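Local coordinates for putative tautomerase (Streptomyces achromogenes, PDB 3RY0), which is a putative tautomerase of the MIF clan, a small beta-alpha-beta protein that assembles as a hexamer, at residues 1-6 with 38-43. Sequence-based numbering, arbitrary orientation.
Sequences PLIRVT and VRVIVE
V38 opens the pairing by laying CG1 against I3 CD1 at 3.9 Å, on the face of V40, V42 and V5. R39 follows with two backbone bonds: its N reaches P1 O almost straight (178°), and its O takes the N-H of I3. R39 O also has L2 CA beside it at 3.5 Å, a CA-H...O contact. At V40, CG1, anti to the backbone N (chi1 -173°), meets V5 CG2 (4.1 Å), while CG2 faces I3 CB. Beneath these valines helix 13-31 packs, with L19 and L23 against V5 and T24 against V40: the right-handed beta-alpha-beta crossover of the tautomerase fold. Parallel pairing lets alternate residues give the partner both N and O, and those between, here V40, neither. I41 repeats the double grip, its N to I3 O and its O to V5 N, and on the other face CG1 touches L2 CD1 (3.9 Å) as CB sits over one face of the R4 guanidinium, toward its rim. E43 OE2 forms a salt bridge with R4 NE at 2.7 Å, approached from above the carboxylate plane, the two flat groups turned 49° apart; R4 NH1 reaches instead to E43 OE1 of a neighbouring subunit.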
loop_
_atom_site.group_PDB
_atom_site.type_symbol
_atom_site.label_atom_id
_atom_site.label_comp_id
_atom_site.label_asym_id
_atom_site.label_seq_id
_atom_site.Cartn_x
_atom_site.Cartn_y
_atom_site.Cartn_z
ATOM N N PRO A 1 -4.210 -12.827 -7.808
ATOM C CA PRO A 1 -3.290 -12.046 -6.902
ATOM C C PRO A 1 -3.032 -10.655 -7.451
ATOM O O PRO A 1 -3.209 -10.380 -8.657
ATOM C CB PRO A 1 -2.034 -12.879 -6.861
ATOM C CG PRO A 1 -2.283 -14.130 -7.635
ATOM C CD PRO A 1 -3.579 -14.059 -8.325
ATOM N N LEU A 2 -2.549 -9.734 -6.598
ATOM C CA LEU A 2 -2.237 -8.380 -6.923
ATOM C C LEU A 2 -0.771 -8.123 -6.730
ATOM O O LEU A 2 -0.240 -8.369 -5.621
ATOM C CB LEU A 2 -3.064 -7.291 -6.027
ATOM C CG LEU A 2 -2.619 -5.828 -6.392
ATOM C CD1 LEU A 2 -2.983 -5.422 -7.807
ATOM C CD2 LEU A 2 -3.063 -4.585 -5.478
ATOM N N ILE A 3 -0.127 -7.634 -7.739
ATOM C CA ILE A 3 1.306 -7.324 -7.666
ATOM C C ILE A 3 1.497 -5.812 -7.807
ATOM O O ILE A 3 1.127 -5.241 -8.864
ATOM C CB ILE A 3 2.091 -8.057 -8.792
ATOM C CG1 ILE A 3 1.943 -9.532 -8.622
ATOM C CG2 ILE A 3 3.592 -7.663 -8.744
ATOM C CD1 ILE A 3 2.486 -10.359 -9.874
ATOM N N ARG A 4 2.003 -5.129 -6.790
ATOM C CA ARG A 4 2.187 -3.671 -6.856
ATOM C C ARG A 4 3.673 -3.451 -6.910
ATOM O O ARG A 4 4.382 -3.827 -5.962
ATOM C CB ARG A 4 1.618 -2.968 -5.632
ATOM C CG ARG A 4 1.486 -1.482 -5.843
ATOM C CD ARG A 4 0.526 -0.787 -4.744
ATOM N NE ARG A 4 -0.366 0.157 -5.473
ATOM C CZ ARG A 4 -1.711 0.168 -5.597
ATOM N NH1 ARG A 4 -2.164 1.146 -6.336
ATOM N NH2 ARG A 4 -2.683 -0.626 -4.949
ATOM N N VAL A 5 4.142 -2.773 -7.952
ATOM C CA VAL A 5 5.567 -2.544 -8.113
ATOM C C VAL A 5 5.831 -1.063 -7.879
ATOM O O VAL A 5 5.104 -0.194 -8.442
ATOM C CB VAL A 5 6.001 -2.871 -9.543
ATOM C CG1 VAL A 5 7.510 -2.642 -9.811
ATOM C CG2 VAL A 5 5.567 -4.237 -9.911
ATOM N N THR A 6 6.881 -0.755 -7.117
ATOM C CA THR A 6 7.286 0.643 -6.989
ATOM C C THR A 6 8.693 0.789 -7.638
ATOM O O THR A 6 9.614 0.108 -7.204
ATOM C CB THR A 6 7.371 0.972 -5.485
ATOM O OG1 THR A 6 6.117 0.704 -4.837
ATOM C CG2 THR A 6 7.667 2.497 -5.284
ATOM N N VAL A 38 -4.203 -12.474 -12.597
ATOM C CA VAL A 38 -3.083 -11.665 -12.030
ATOM C C VAL A 38 -3.185 -10.250 -12.507
ATOM O O VAL A 38 -3.319 -9.979 -13.697
ATOM C CB VAL A 38 -1.760 -12.258 -12.516
ATOM C CG1 VAL A 38 -0.552 -11.464 -11.983
ATOM C CG2 VAL A 38 -1.664 -13.776 -12.229
ATOM N N ARG A 39 -3.193 -9.363 -11.483
ATOM C CA ARG A 39 -3.158 -7.930 -11.769
ATOM C C ARG A 39 -1.852 -7.322 -11.328
ATOM O O ARG A 39 -1.344 -7.690 -10.237
ATOM C CB ARG A 39 -4.352 -7.143 -11.095
ATOM C CG ARG A 39 -5.633 -7.482 -11.788
ATOM C CD ARG A 39 -6.909 -6.951 -10.984
ATOM N NE ARG A 39 -8.041 -7.094 -11.870
ATOM C CZ ARG A 39 -8.572 -8.248 -12.194
ATOM N NH1 ARG A 39 -8.292 -9.332 -11.498
ATOM N NH2 ARG A 39 -9.511 -8.279 -13.160
ATOM N N VAL A 40 -1.298 -6.427 -12.114
ATOM C CA VAL A 40 -0.062 -5.720 -11.762
ATOM C C VAL A 40 -0.328 -4.255 -11.872
ATOM O O VAL A 40 -0.850 -3.743 -12.925
ATOM C CB VAL A 40 1.100 -6.098 -12.738
ATOM C CG1 VAL A 40 2.410 -5.484 -12.262
ATOM C CG2 VAL A 40 1.318 -7.610 -12.866
ATOM N N ILE A 41 0.059 -3.485 -10.845
ATOM C CA ILE A 41 -0.018 -2.042 -10.868
ATOM C C ILE A 41 1.439 -1.512 -10.713
ATOM O O ILE A 41 2.138 -1.915 -9.738
ATOM C CB ILE A 41 -0.837 -1.469 -9.668
ATOM C CG1 ILE A 41 -2.222 -2.109 -9.645
ATOM C CG2 ILE A 41 -0.823 0.120 -9.798
ATOM C CD1 ILE A 41 -3.214 -1.577 -10.636
ATOM N N VAL A 42 1.882 -0.688 -11.624
ATOM C CA VAL A 42 3.259 -0.172 -11.596
ATOM C C VAL A 42 3.179 1.267 -11.186
ATOM O O VAL A 42 2.550 2.090 -11.912
ATOM C CB VAL A 42 3.981 -0.334 -12.948
ATOM C CG1 VAL A 42 5.408 0.331 -12.905
ATOM C CG2 VAL A 42 4.163 -1.767 -13.337
ATOM N N GLU A 43 3.855 1.625 -10.087
ATOM C CA GLU A 43 3.851 3.025 -9.607
ATOM C C GLU A 43 5.300 3.537 -9.813
ATOM O O GLU A 43 6.274 2.772 -9.650
ATOM C CB GLU A 43 3.634 2.966 -8.109
ATOM C CG GLU A 43 2.333 2.379 -7.711
ATOM C CD GLU A 43 2.211 2.316 -6.188
ATOM O OE1 GLU A 43 3.265 2.129 -5.466
ATOM O OE2 GLU A 43 1.037 2.441 -5.757
HETATM O O HOH W 1 -6.489 -9.572 -8.569
#